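Local coordinates for protein beta-phosphoglucomutase (Bacteroides vulgatus, PDB 3DV9) that probably acts as a beta-phosphoglucomutase, a magnesium-dependent isomerase of sugar phosphates belonging to the haloacid dehalogenase-like family, at residues V26-D31 / L186-A191; P127-G132 / G148-N153; G202-A207 / A223-H228. All coordinates share one frame; numbering follows the deposited sequence. Where two conformers were deposited one is given.

Contact 1 of 3, residues V26-D31 / L186-A191; sequences VLFDMD and LVIENA. With MG (magnesium ion), chain B; PO4 (phosphate ion), chain C.
In the magnesium site of this haloacid dehalogenase-like fold, Asp29 and Asn190 meet at the C-terminal ends of neighbouring parallel strands 25-29 and 185-189. Asp29 OD2 binds magnesium at 2.1 Å, Asn190 OD1 at 2.3 Å. These two oxygens, Asp29 OD2 and Asn190 OD1, sit 2.9 Å apart as fellow ligands, with carboxylate and amide planes turned 19° from each other. The backbone O of Asp31, Glu65 OE2 and water 2 also bind the ion; Asp29 and Asp31 match the DxDx(T/V) signature of the family. A phosphate ion, probably from the crystallisation liquor, lies beside the metal and accepts a bond from the backbone N of Asp31.

Glu189 belongs to the second shell. Its chain bends at CG (chi2 -76°), bringing CD to 3.6 Å from Asp29 CB. OE1 receives the N-H of Asn190 on its anti lone pair and a proton from water 2, with Glu189 OE1 2.6 Å from the water oxygen. OE2 is held by Tyr171 and Lys165, and Lys165 also bridges to Asp29 OD1, which probably eases the repulsion between the two carboxylates. An alanine at Glu189 would probably leave Lys165 and Tyr171 without this carboxylate partner and the metal-bound water free to turn.

Behind the metal the strands pair in register through Leu27 N to Leu186 O, Ile188 N to Leu27 O and Asp29 N to Ile188 O. On the Val26-Phe28 face, Ile188 CG1 lies over the Phe28 ring, displaced toward its rim, and packs 3.6 Å from Val26 CG1.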
ATOM      1  N   VAL A  26       6.558   3.603 -10.556  1.00 18.02           N
ATOM      2  CA  VAL A  26       6.513   2.631  -9.449  1.00 17.68           C
ATOM      3  C   VAL A  26       5.641   3.254  -8.364  1.00 18.33           C
ATOM      4  O   VAL A  26       5.959   4.321  -7.823  1.00 17.90           O
ATOM      5  CB  VAL A  26       7.922   2.221  -8.893  1.00 17.73           C
ATOM      6  CG1 VAL A  26       7.780   1.047  -7.853  1.00 17.84           C
ATOM      7  CG2 VAL A  26       8.880   1.798 -10.024  1.00 18.06           C
ATOM      8  N   LEU A  27       4.518   2.583  -8.097  1.00 18.00           N
ATOM      9  CA  LEU A  27       3.462   3.072  -7.215  1.00 18.17           C
ATOM     10  C   LEU A  27       3.633   2.426  -5.871  1.00 18.11           C
ATOM     11  O   LEU A  27       3.407   1.223  -5.725  1.00 18.35           O
ATOM     12  CB  LEU A  27       2.068   2.692  -7.777  1.00 18.18           C
ATOM     13  CG  LEU A  27       1.543   3.583  -8.897  1.00 22.29           C
ATOM     14  CD1 LEU A  27       2.570   4.247  -9.764  1.00 20.26           C
ATOM     15  CD2 LEU A  27       0.402   2.882  -9.703  1.00 19.63           C
ATOM     16  N   PHE A  28       4.056   3.212  -4.881  1.00 15.93           N
ATOM     17  CA  PHE A  28       4.321   2.684  -3.527  1.00 17.20           C
ATOM     18  C   PHE A  28       3.189   2.906  -2.568  1.00 17.30           C
ATOM     19  O   PHE A  28       2.753   4.054  -2.312  1.00 16.71           O
ATOM     20  CB  PHE A  28       5.539   3.367  -2.925  1.00 17.56           C
ATOM     21  CG  PHE A  28       6.825   2.949  -3.530  1.00 18.72           C
ATOM     22  CD1 PHE A  28       7.583   1.947  -2.905  1.00 19.68           C
ATOM     23  CD2 PHE A  28       7.296   3.543  -4.698  1.00 17.97           C
ATOM     24  CE1 PHE A  28       8.815   1.528  -3.445  1.00 20.02           C
ATOM     25  CE2 PHE A  28       8.529   3.126  -5.269  1.00 18.14           C
ATOM     26  CZ  PHE A  28       9.290   2.140  -4.630  1.00 16.46           C
ATOM     27  N   ASP A  29       2.754   1.818  -1.940  1.00 17.79           N
ATOM     28  CA  ASP A  29       1.990   2.022  -0.737  1.00 18.01           C
ATOM     29  C   ASP A  29       2.820   2.795   0.335  1.00 18.65           C
ATOM     30  O   ASP A  29       4.066   2.756   0.323  1.00 17.75           O
ATOM     31  CB  ASP A  29       1.565   0.660  -0.198  1.00 18.86           C
ATOM     32  CG  ASP A  29       0.794   0.768   1.050  1.00 22.47           C
ATOM     33  OD1 ASP A  29      -0.188   1.549   1.053  1.00 24.48           O
ATOM     34  OD2 ASP A  29       1.188   0.113   2.030  1.00 25.21           O
HETATM   35  N   MSE A  30       2.159   3.521   1.252  1.00 17.82           N
HETATM   36  CA  MSE A  30       2.932   4.211   2.299  1.00 18.38           C
HETATM   37  C   MSE A  30       3.185   3.406   3.602  1.00 17.92           C
HETATM   38  O   MSE A  30       4.313   3.084   3.961  1.00 19.12           O
HETATM   39  CB  MSE A  30       2.311   5.569   2.647  1.00 17.79           C
HETATM   40  CG  MSE A  30       3.253   6.362   3.569  1.00 17.45           C
HETATM   41 SE   MSE A  30       2.529   8.104   3.965  0.70 21.30          SE
HETATM   42  CE  MSE A  30       1.033   7.516   5.102  1.00 22.85           C
ATOM     43  N   ASP A  31       2.119   3.119   4.327  1.00 17.58           N
ATOM     44  CA  ASP A  31       2.254   2.454   5.632  1.00 17.71           C
ATOM     45  C   ASP A  31       2.736   1.015   5.488  1.00 17.71           C
ATOM     46  O   ASP A  31       2.105   0.211   4.819  1.00 18.16           O
ATOM     47  CB  ASP A  31       0.921   2.486   6.364  1.00 18.15           C
ATOM     48  CG  ASP A  31       0.486   3.898   6.707  1.00 20.01           C
ATOM     49  OD1 ASP A  31       1.250   4.642   7.338  1.00 19.85           O
ATOM     50  OD2 ASP A  31      -0.641   4.252   6.320  1.00 22.57           O
ATOM     51  N   LEU A 186       4.477  -0.597 -11.671  1.00 19.32           N
ATOM     52  CA  LEU A 186       4.508  -1.662 -10.657  0.60 19.30           C
ATOM     53  C   LEU A 186       3.774  -1.135  -9.412  1.00 18.41           C
ATOM     54  O   LEU A 186       3.840   0.048  -9.108  1.00 18.67           O
ATOM     55  CB  LEU A 186       5.959  -1.960 -10.232  0.60 20.14           C
ATOM     56  CG  LEU A 186       6.918  -2.839 -11.035  0.60 22.27           C
ATOM     57  CD1 LEU A 186       6.897  -2.535 -12.480  0.60 25.34           C
ATOM     58  CD2 LEU A 186       8.331  -2.759 -10.451  0.60 19.62           C
ATOM     59  N   VAL A 187       3.088  -2.017  -8.694  1.00 17.52           N
ATOM     60  CA  VAL A 187       2.525  -1.671  -7.392  1.00 16.73           C
ATOM     61  C   VAL A 187       3.394  -2.366  -6.338  1.00 17.61           C
ATOM     62  O   VAL A 187       3.702  -3.543  -6.467  1.00 17.68           O
ATOM     63  CB  VAL A 187       1.053  -2.131  -7.262  1.00 16.60           C
ATOM     64  CG1 VAL A 187       0.579  -2.090  -5.783  1.00 17.75           C
ATOM     65  CG2 VAL A 187       0.138  -1.277  -8.170  1.00 18.00           C
ATOM     66  N   ILE A 188       3.804  -1.606  -5.338  1.00 15.89           N
ATOM     67  CA  ILE A 188       4.588  -2.176  -4.194  1.00 17.25           C
ATOM     68  C   ILE A 188       3.701  -2.105  -2.957  1.00 17.21           C
ATOM     69  O   ILE A 188       3.438  -1.021  -2.424  1.00 17.19           O
ATOM     70  CB  ILE A 188       5.900  -1.404  -3.971  1.00 16.68           C
ATOM     71  CG1 ILE A 188       6.660  -1.172  -5.290  1.00 18.97           C
ATOM     72  CG2 ILE A 188       6.769  -2.145  -2.916  1.00 16.68           C
ATOM     73  CD1 ILE A 188       6.997  -2.499  -6.019  1.00 17.10           C
ATOM     74  N   GLU A 189       3.259  -3.282  -2.495  1.00 17.10           N
ATOM     75  CA  GLU A 189       2.259  -3.397  -1.438  1.00 17.05           C
ATOM     76  C   GLU A 189       2.711  -4.343  -0.321  1.00 17.19           C
ATOM     77  O   GLU A 189       3.484  -5.286  -0.582  1.00 18.05           O
ATOM     78  CB  GLU A 189       0.931  -3.866  -2.043  1.00 18.96           C
ATOM     79  CG  GLU A 189       0.053  -2.659  -2.356  1.00 18.12           C
ATOM     80  CD  GLU A 189      -0.618  -2.042  -1.069  1.00 21.01           C
ATOM     81  OE1 GLU A 189      -0.311  -2.475   0.087  1.00 19.57           O
ATOM     82  OE2 GLU A 189      -1.444  -1.107  -1.217  1.00 22.51           O
ATOM     83  N   ASN A 190       2.161  -4.152   0.889  1.00 17.41           N
ATOM     84  CA  ASN A 190       2.546  -5.052   2.010  1.00 17.08           C
ATOM     85  C   ASN A 190       1.342  -5.711   2.689  1.00 17.89           C
ATOM     86  O   ASN A 190       1.542  -6.487   3.617  1.00 18.43           O
ATOM     87  CB  ASN A 190       3.335  -4.279   3.081  1.00 16.89           C
ATOM     88  CG  ASN A 190       2.458  -3.255   3.794  1.00 18.85           C
ATOM     89  OD1 ASN A 190       1.747  -2.495   3.148  1.00 20.57           O
ATOM     90  ND2 ASN A 190       2.425  -3.303   5.102  1.00 20.35           N
ATOM     91  N   ALA A 191       0.121  -5.398   2.240  1.00 18.77           N
ATOM     92  CA  ALA A 191      -1.080  -5.883   2.932  1.00 18.95           C
ATOM     93  C   ALA A 191      -2.028  -6.596   1.957  1.00 18.11           C
ATOM     94  O   ALA A 191      -2.041  -6.269   0.790  1.00 19.11           O
ATOM     95  CB  ALA A 191      -1.799  -4.730   3.571  1.00 19.29           C
TER
HETATM   96 MG    MG B 301       0.366  -0.800   3.799  1.00 15.35          MG
HETATM   97  P   PO4 C 302      -1.615   2.063   3.629  0.60 21.61           P
HETATM   98  O1  PO4 C 302      -0.630   3.100   3.130  0.60 21.89           O
HETATM   99  O2  PO4 C 302      -0.910   0.802   4.045  0.60 22.69           O
HETATM  100  O3  PO4 C 302      -2.647   1.738   2.545  0.60 23.70           O
HETATM  101  O4  PO4 C 302      -2.416   2.578   4.818  0.60 19.22           O
HETATM  102  O   HOH W   1      -1.321   0.457   3.881  0.40 22.55           O
HETATM  103  O   HOH W   2      -1.321  -1.680   2.337  1.00 20.62           O

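Contact 2 of 3, residues P127-G132 / G148-N153; sequences PMVVTG and GIFQAN. With PO4 (phosphate ion), chain C.
Val129 lays its CG2 methyl over the centre of the Phe150 ring, 3.2 Å above the plane, in a close CH-pi contact. The pair belongs to a beta-alpha-beta crossover of the parallel sheet: strand 126-130 leads through helix 139-145 to the loop at 148-153, which returns the chain to the short edge strand 155-156. The methyl comes down almost along the ring normal, 15° off it, and is 3.3 Å from Phe150 CD1. Its position follows from the valine rotamer, in which CG1 is anti to the backbone N (chi1 -178°), which leaves CG2, the methyl in contact, anti to the carbonyl carbon.

The opposite face of the same ring is closed from within the loop by Ile149 CG2, 3.7 Å above the plane and likewise over the centre, so the phenyl group is clamped between two methyls. Pro127 joins obliquely, its CB 3.7 Å from Phe150 CE1. Its CG reaches the other aliphatic partner, 3.8 Å from Ile149 CG2, with the two side chains crossing at about a right angle. Leu117 of helix 113-122 touches Pro127, Ile149 and Phe150, while Leu142 of helix 139-145 packs on the Phe150 side chain, adding to this hydrophobic cluster beside strand 126-130.

Strand and loop are joined by water rather than by direct backbone bonds. Water 3 lies within bonding reach of the carbonyls of Pro127 and Ile149. Water 4 accepts the N-H of Gln151, its oxygen 2.9 Å from Gln151 N, approaches Pro127 O at 3.0 Å, and sits at the edge of the Phe150 ring, in its plane.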
ATOM      1  N   PRO A 127       8.342   7.809  -9.185  1.00 20.36           N
ATOM      2  CA  PRO A 127       7.784   7.182  -8.007  1.00 19.88           C
ATOM      3  C   PRO A 127       6.467   7.896  -7.644  1.00 19.21           C
ATOM      4  O   PRO A 127       6.351   9.112  -7.831  1.00 19.09           O
ATOM      5  CB  PRO A 127       8.864   7.431  -6.933  1.00 21.22           C
ATOM      6  CG  PRO A 127      10.064   7.999  -7.654  1.00 21.71           C
ATOM      7  CD  PRO A 127       9.488   8.679  -8.849  1.00 20.80           C
HETATM    8  N   MSE A 128       5.489   7.139  -7.155  1.00 19.01           N
HETATM    9  CA  MSE A 128       4.231   7.734  -6.677  1.00 18.73           C
HETATM   10  C   MSE A 128       3.907   7.092  -5.342  1.00 19.51           C
HETATM   11  O   MSE A 128       4.322   5.955  -5.079  1.00 19.62           O
HETATM   12  CB  MSE A 128       3.068   7.505  -7.672  1.00 19.50           C
HETATM   13  CG  MSE A 128       3.380   7.972  -9.113  1.00 18.54           C
HETATM   14 SE   MSE A 128       1.788   7.836 -10.252  0.70 19.08          SE
HETATM   15  CE  MSE A 128       0.656   9.103  -9.287  1.00 18.74           C
ATOM     16  N   VAL A 129       3.173   7.820  -4.520  1.00 19.29           N
ATOM     17  CA  VAL A 129       2.653   7.270  -3.243  1.00 19.22           C
ATOM     18  C   VAL A 129       1.161   7.083  -3.367  1.00 18.68           C
ATOM     19  O   VAL A 129       0.471   7.977  -3.861  1.00 18.11           O
ATOM     20  CB  VAL A 129       2.943   8.187  -2.043  1.00 21.16           C
ATOM     21  CG1 VAL A 129       2.413   7.530  -0.754  1.00 19.22           C
ATOM     22  CG2 VAL A 129       4.386   8.435  -1.930  1.00 23.90           C
ATOM     23  N   VAL A 130       0.665   5.919  -2.919  1.00 17.94           N
ATOM     24  CA  VAL A 130      -0.773   5.593  -2.937  1.00 18.91           C
ATOM     25  C   VAL A 130      -1.217   5.057  -1.568  1.00 20.55           C
ATOM     26  O   VAL A 130      -0.872   3.926  -1.185  1.00 22.56           O
ATOM     27  CB  VAL A 130      -1.098   4.543  -3.995  1.00 19.04           C
ATOM     28  CG1 VAL A 130      -2.630   4.245  -3.983  1.00 15.83           C
ATOM     29  CG2 VAL A 130      -0.582   4.972  -5.371  1.00 17.92           C
ATOM     30  N   THR A 131      -1.993   5.848  -0.838  1.00 19.14           N
ATOM     31  CA  THR A 131      -2.251   5.503   0.571  1.00 19.20           C
ATOM     32  C   THR A 131      -3.700   5.690   0.925  1.00 19.41           C
ATOM     33  O   THR A 131      -4.354   6.593   0.403  1.00 19.34           O
ATOM     34  CB  THR A 131      -1.305   6.277   1.534  1.00 18.56           C
ATOM     35  OG1 THR A 131      -1.576   5.886   2.885  1.00 18.45           O
ATOM     36  CG2 THR A 131      -1.493   7.785   1.384  1.00 19.06           C
ATOM     37  N   GLY A 132      -4.189   4.756   1.743  1.00 19.83           N
ATOM     38  CA  GLY A 132      -5.518   4.818   2.320  1.00 21.54           C
ATOM     39  C   GLY A 132      -5.454   5.673   3.561  1.00 21.58           C
ATOM     40  O   GLY A 132      -6.464   5.862   4.243  1.00 22.11           O
ATOM     41  N   GLY A 148      12.965  15.147  -2.320  1.00 20.75           N
ATOM     42  CA  GLY A 148      12.814  15.304  -3.759  1.00 20.29           C
ATOM     43  C   GLY A 148      12.320  14.087  -4.532  1.00 20.00           C
ATOM     44  O   GLY A 148      12.358  14.084  -5.770  1.00 19.03           O
ATOM     45  N   ILE A 149      11.845  13.063  -3.820  1.00 20.59           N
ATOM     46  CA  ILE A 149      11.438  11.805  -4.472  1.00 20.25           C
ATOM     47  C   ILE A 149       9.999  11.911  -4.977  1.00 20.86           C
ATOM     48  O   ILE A 149       9.728  11.555  -6.126  1.00 21.60           O
ATOM     49  CB  ILE A 149      11.595  10.564  -3.529  1.00 19.71           C
ATOM     50  CG1 ILE A 149      13.075  10.413  -3.083  1.00 21.67           C
ATOM     51  CG2 ILE A 149      10.939   9.259  -4.161  1.00 21.85           C
ATOM     52  CD1 ILE A 149      14.041  10.154  -4.213  1.00 26.36           C
ATOM     53  N   PHE A 150       9.085  12.389  -4.128  1.00 21.27           N
ATOM     54  CA  PHE A 150       7.660  12.413  -4.464  1.00 21.01           C
ATOM     55  C   PHE A 150       7.157  13.801  -4.793  1.00 22.34           C
ATOM     56  O   PHE A 150       7.693  14.790  -4.291  1.00 22.59           O
ATOM     57  CB  PHE A 150       6.803  11.824  -3.347  1.00 21.26           C
ATOM     58  CG  PHE A 150       7.167  10.412  -3.011  1.00 20.65           C
ATOM     59  CD1 PHE A 150       6.848   9.374  -3.914  1.00 20.32           C
ATOM     60  CD2 PHE A 150       7.884  10.132  -1.850  1.00 20.41           C
ATOM     61  CE1 PHE A 150       7.204   8.052  -3.630  1.00 23.73           C
ATOM     62  CE2 PHE A 150       8.248   8.829  -1.541  1.00 21.96           C
ATOM     63  CZ  PHE A 150       7.909   7.781  -2.428  1.00 23.57           C
ATOM     64  N   GLN A 151       6.105  13.839  -5.614  1.00 22.81           N
ATOM     65  CA  GLN A 151       5.469  15.080  -6.095  1.00 23.66           C
ATOM     66  C   GLN A 151       3.978  15.102  -5.710  1.00 23.00           C
ATOM     67  O   GLN A 151       3.310  14.082  -5.820  1.00 22.62           O
ATOM     68  CB  GLN A 151       5.588  15.145  -7.629  1.00 24.75           C
ATOM     69  CG  GLN A 151       6.881  15.742  -8.189  1.00 27.05           C
ATOM     70  CD  GLN A 151       6.701  16.395  -9.574  1.00 26.25           C
ATOM     71  OE1 GLN A 151       7.142  15.849 -10.591  1.00 28.98           O
ATOM     72  NE2 GLN A 151       6.057  17.564  -9.614  1.00 30.07           N
ATOM     73  N   ALA A 152       3.442  16.269  -5.311  1.00 22.40           N
ATOM     74  CA  ALA A 152       2.012  16.435  -4.935  1.00 20.84           C
ATOM     75  C   ALA A 152       1.007  16.077  -6.005  1.00 20.83           C
ATOM     76  O   ALA A 152      -0.094  15.570  -5.723  1.00 21.06           O
ATOM     77  CB  ALA A 152       1.756  17.886  -4.494  1.00 21.50           C
ATOM     78  N   ASN A 153       1.342  16.397  -7.244  1.00 19.77           N
ATOM     79  CA  ASN A 153       0.447  16.045  -8.323  1.00 19.08           C
ATOM     80  C   ASN A 153       0.504  14.535  -8.587  1.00 18.45           C
ATOM     81  O   ASN A 153      -0.343  13.995  -9.304  1.00 18.49           O
ATOM     82  CB  ASN A 153       0.729  16.898  -9.571  1.00 18.66           C
ATOM     83  CG  ASN A 153       2.163  16.798 -10.033  1.00 20.13           C
ATOM     84  OD1 ASN A 153       3.104  17.157  -9.283  1.00 18.99           O
ATOM     85  ND2 ASN A 153       2.347  16.336 -11.290  1.00 21.79           N
TER
HETATM   86  P   PO4 C 302      -1.615   2.063   3.629  0.60 21.61           P
HETATM   87  O1  PO4 C 302      -0.630   3.100   3.130  0.60 21.89           O
HETATM   88  O2  PO4 C 302      -0.910   0.802   4.045  0.60 22.69           O
HETATM   89  O3  PO4 C 302      -2.647   1.738   2.545  0.60 23.70           O
HETATM   90  O4  PO4 C 302      -2.416   2.578   4.818  0.60 19.22           O
HETATM   91  O   HOH W   3       7.548  11.556  -8.125  1.00 27.10           O
HETATM   92  O   HOH W   4       4.949  11.317  -6.336  1.00 33.09           O

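Contact 3 of 3, residues G202-A207 / A223-H228; sequences GIFTIA and ANLLFH
Thr205 and Asn224 grip each other through two hydrogen bonds. The backbone N of Thr205 gives a nearly straight bond (168°) to the side-chain oxygen, Thr205 N to Asn224 OD1 being 2.8 Å; the N lies tilted 26° from the plane of the Asn224 side-chain carbonyl. In return the Asn224 N-H reaches the carbonyl of the same threonine, Asn224 N to Thr205 O 2.7 Å. Water 5 also donates to Asn224 OD1 and to Ile203 O, and the Thr205 hydroxyl donates to that Ile203 carbonyl from above its plane.

Further along, parallel pairing of strands 204-208 and 225-227 takes over: Ala207 N bonds to Leu225 O, and Phe227 N to Ala207 O. These strands form a right-handed beta-alpha-beta unit with helix 215-219; strand 225-227 is the outermost one on this side of the sheet.

Outside the polar line, Asn224 CB sits 3.4 Å above the Phe204 ring plane, offset toward the rim, and the amide stacks on the phenyl with the two planes 19° apart. Leu225 CD1 meets the rim of that ring in its plane, 3.9 Å from Phe204 CZ. Ile206 CG2 presses on the edge of the other phenyl, 3.4 Å from Phe227 CD2. Ala207 CB touches Ala223 CB at 3.8 Å and also meets the Leu226 side chain. Helix 2-16 packs on Phe204 and Leu225, helix 230-244 on Ile206, Leu225 and Phe227.

A single asparagine thus extends the strand pairing beyond the regular bridges: its OD1 receives a backbone N-H while its CB rests on an aromatic face, so polar and apolar contacts together fix this end of the edge strand.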
ATOM      1  N   GLY A 202      -5.172  -4.190 -12.428  1.00 20.37           N
ATOM      2  CA  GLY A 202      -4.454  -4.823 -13.528  1.00 20.14           C
ATOM      3  C   GLY A 202      -3.004  -4.415 -13.708  1.00 20.16           C
ATOM      4  O   GLY A 202      -2.461  -4.521 -14.821  1.00 20.47           O
ATOM      5  N   ILE A 203      -2.364  -4.040 -12.592  1.00 18.77           N
ATOM      6  CA  ILE A 203      -0.944  -3.631 -12.587  1.00 20.63           C
ATOM      7  C   ILE A 203      -0.159  -4.747 -11.918  1.00 19.88           C
ATOM      8  O   ILE A 203      -0.626  -5.333 -10.953  1.00 19.39           O
ATOM      9  CB  ILE A 203      -0.724  -2.345 -11.755  1.00 21.05           C
ATOM     10  CG1 ILE A 203      -1.718  -1.231 -12.189  1.00 20.50           C
ATOM     11  CG2 ILE A 203       0.793  -1.900 -11.749  1.00 19.30           C
ATOM     12  CD1 ILE A 203      -1.867  -0.101 -11.141  1.00 21.75           C
ATOM     13  N   PHE A 204       1.021  -5.015 -12.456  1.00 19.44           N
ATOM     14  CA  PHE A 204       1.927  -6.002 -11.913  1.00 18.70           C
ATOM     15  C   PHE A 204       2.185  -5.610 -10.451  1.00 19.56           C
ATOM     16  O   PHE A 204       2.592  -4.501 -10.159  1.00 18.40           O
ATOM     17  CB  PHE A 204       3.214  -6.054 -12.751  1.00 19.68           C
ATOM     18  CG  PHE A 204       4.160  -7.136 -12.320  1.00 18.83           C
ATOM     19  CD1 PHE A 204       4.208  -8.355 -13.027  1.00 20.44           C
ATOM     20  CD2 PHE A 204       5.062  -6.926 -11.252  1.00 20.86           C
ATOM     21  CE1 PHE A 204       5.069  -9.376 -12.642  1.00 20.33           C
ATOM     22  CE2 PHE A 204       5.950  -7.949 -10.878  1.00 18.99           C
ATOM     23  CZ  PHE A 204       5.968  -9.167 -11.593  1.00 19.22           C
ATOM     24  N   THR A 205       1.869  -6.535  -9.547  1.00 18.46           N
ATOM     25  CA  THR A 205       1.789  -6.217  -8.124  1.00 18.71           C
ATOM     26  C   THR A 205       2.819  -7.005  -7.344  1.00 19.52           C
ATOM     27  O   THR A 205       2.841  -8.253  -7.410  1.00 20.11           O
ATOM     28  CB  THR A 205       0.316  -6.360  -7.561  1.00 18.47           C
ATOM     29  OG1 THR A 205      -0.519  -5.366  -8.180  1.00 19.27           O
ATOM     30  CG2 THR A 205       0.278  -6.164  -6.009  1.00 20.18           C
ATOM     31  N   ILE A 206       3.665  -6.288  -6.598  1.00 18.68           N
ATOM     32  CA  ILE A 206       4.720  -6.920  -5.798  1.00 18.49           C
ATOM     33  C   ILE A 206       4.366  -6.793  -4.328  1.00 18.09           C
ATOM     34  O   ILE A 206       4.169  -5.672  -3.783  1.00 18.28           O
ATOM     35  CB  ILE A 206       6.124  -6.294  -6.096  1.00 17.55           C
ATOM     36  CG1 ILE A 206       6.559  -6.561  -7.540  1.00 20.29           C
ATOM     37  CG2 ILE A 206       7.191  -6.765  -5.024  1.00 19.15           C
ATOM     38  CD1 ILE A 206       7.701  -5.631  -7.949  1.00 22.95           C
ATOM     39  N   ALA A 207       4.278  -7.939  -3.640  1.00 16.48           N
ATOM     40  CA  ALA A 207       4.084  -7.920  -2.196  1.00 18.19           C
ATOM     41  C   ALA A 207       5.440  -7.901  -1.486  1.00 17.54           C
ATOM     42  O   ALA A 207       6.376  -8.576  -1.883  1.00 20.07           O
ATOM     43  CB  ALA A 207       3.299  -9.141  -1.691  1.00 17.98           C
ATOM     44  N   ALA A 223      -0.573 -11.659  -5.711  1.00 22.10           N
ATOM     45  CA  ALA A 223       0.698 -10.905  -5.883  1.00 20.16           C
ATOM     46  C   ALA A 223       1.510 -11.603  -6.954  1.00 20.15           C
ATOM     47  O   ALA A 223       1.627 -12.861  -6.971  1.00 20.71           O
ATOM     48  CB  ALA A 223       1.526 -10.899  -4.592  1.00 19.75           C
ATOM     49  N   ASN A 224       2.086 -10.813  -7.836  1.00 19.48           N
ATOM     50  CA  ASN A 224       2.883 -11.398  -8.926  1.00 19.12           C
ATOM     51  C   ASN A 224       4.259 -11.850  -8.474  1.00 19.32           C
ATOM     52  O   ASN A 224       4.827 -12.804  -9.020  1.00 19.19           O
ATOM     53  CB  ASN A 224       2.971 -10.464 -10.121  1.00 19.59           C
ATOM     54  CG  ASN A 224       1.601 -10.128 -10.670  1.00 21.73           C
ATOM     55  OD1 ASN A 224       0.997  -9.133 -10.273  1.00 21.34           O
ATOM     56  ND2 ASN A 224       1.074 -10.991 -11.550  1.00 19.59           N
ATOM     57  N   LEU A 225       4.795 -11.156  -7.480  1.00 18.44           N
ATOM     58  CA  LEU A 225       6.035 -11.527  -6.827  1.00 18.59           C
ATOM     59  C   LEU A 225       5.924 -11.165  -5.347  1.00 18.71           C
ATOM     60  O   LEU A 225       5.129 -10.284  -4.942  1.00 18.81           O
ATOM     61  CB  LEU A 225       7.223 -10.776  -7.444  1.00 19.06           C
ATOM     62  CG  LEU A 225       7.797 -11.135  -8.814  1.00 19.38           C
ATOM     63  CD1 LEU A 225       8.915 -10.134  -9.166  1.00 20.22           C
ATOM     64  CD2 LEU A 225       8.318 -12.575  -8.815  1.00 22.63           C
ATOM     65  N   LEU A 226       6.720 -11.836  -4.517  1.00 18.89           N
ATOM     66  CA  LEU A 226       6.753 -11.534  -3.095  1.00 18.42           C
ATOM     67  C   LEU A 226       8.200 -11.417  -2.644  1.00 18.28           C
ATOM     68  O   LEU A 226       9.035 -12.304  -2.948  1.00 19.62           O
ATOM     69  CB  LEU A 226       6.045 -12.628  -2.251  1.00 19.42           C
ATOM     70  CG  LEU A 226       5.920 -12.265  -0.753  1.00 20.09           C
ATOM     71  CD1 LEU A 226       4.602 -12.790  -0.212  1.00 24.01           C
ATOM     72  CD2 LEU A 226       7.113 -12.844  -0.036  1.00 22.90           C
ATOM     73  N   PHE A 227       8.490 -10.339  -1.926  1.00 17.40           N
ATOM     74  CA  PHE A 227       9.799 -10.223  -1.193  1.00 17.72           C
ATOM     75  C   PHE A 227       9.584 -10.225   0.300  1.00 18.26           C
ATOM     76  O   PHE A 227       8.532  -9.838   0.805  1.00 17.86           O
ATOM     77  CB  PHE A 227      10.542  -8.967  -1.622  1.00 18.42           C
ATOM     78  CG  PHE A 227      10.887  -8.960  -3.089  1.00 18.21           C
ATOM     79  CD1 PHE A 227      12.046  -9.584  -3.541  1.00 18.35           C
ATOM     80  CD2 PHE A 227      10.032  -8.375  -4.017  1.00 19.42           C
ATOM     81  CE1 PHE A 227      12.363  -9.638  -4.886  1.00 19.11           C
ATOM     82  CE2 PHE A 227      10.333  -8.402  -5.363  1.00 17.94           C
ATOM     83  CZ  PHE A 227      11.505  -9.052  -5.823  1.00 18.91           C
ATOM     84  N   HIS A 228      10.614 -10.631   1.026  1.00 18.51           N
ATOM     85  CA  HIS A 228      10.457 -10.878   2.460  1.00 19.87           C
ATOM     86  C   HIS A 228      10.636  -9.614   3.319  1.00 18.90           C
ATOM     87  O   HIS A 228      10.389  -9.646   4.522  1.00 19.48           O
ATOM     88  CB  HIS A 228      11.423 -12.000   2.850  1.00 20.38           C
ATOM     89  CG  HIS A 228      11.085 -13.296   2.167  1.00 25.28           C
ATOM     90  ND1 HIS A 228       9.893 -13.957   2.370  1.00 27.97           N
ATOM     91  CD2 HIS A 228      11.737 -13.992   1.204  1.00 29.27           C
ATOM     92  CE1 HIS A 228       9.853 -15.043   1.615  1.00 29.79           C
ATOM     93  NE2 HIS A 228      10.963 -15.092   0.900  1.00 29.73           N
TER
HETATM   94  O   HOH W   5      -1.429  -8.121 -11.143  1.00 18.96           O

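All three contacts reach one parallel sheet, whose strands run in the order 155-156, 126-130, 25-29, 185-189, 204-208, 225-227. Contact 1 takes the two central strands and the magnesium site, its centre about 4 Å from the centre of the chain; contacts 2 and 3 lie to either side, their centres about 11 and 9 Å from its own and about 19 Å from each other. Strand 126-130 pairs with 25-29, and 204-208 with 185-189, so backbone bonds tie each outer contact to contact 1. Along the chain contact 2 is nested within the loop that contact 1 closes, and contact 3 follows. The metal site sits at the C-terminal ends of the central strands, with strands on both sides.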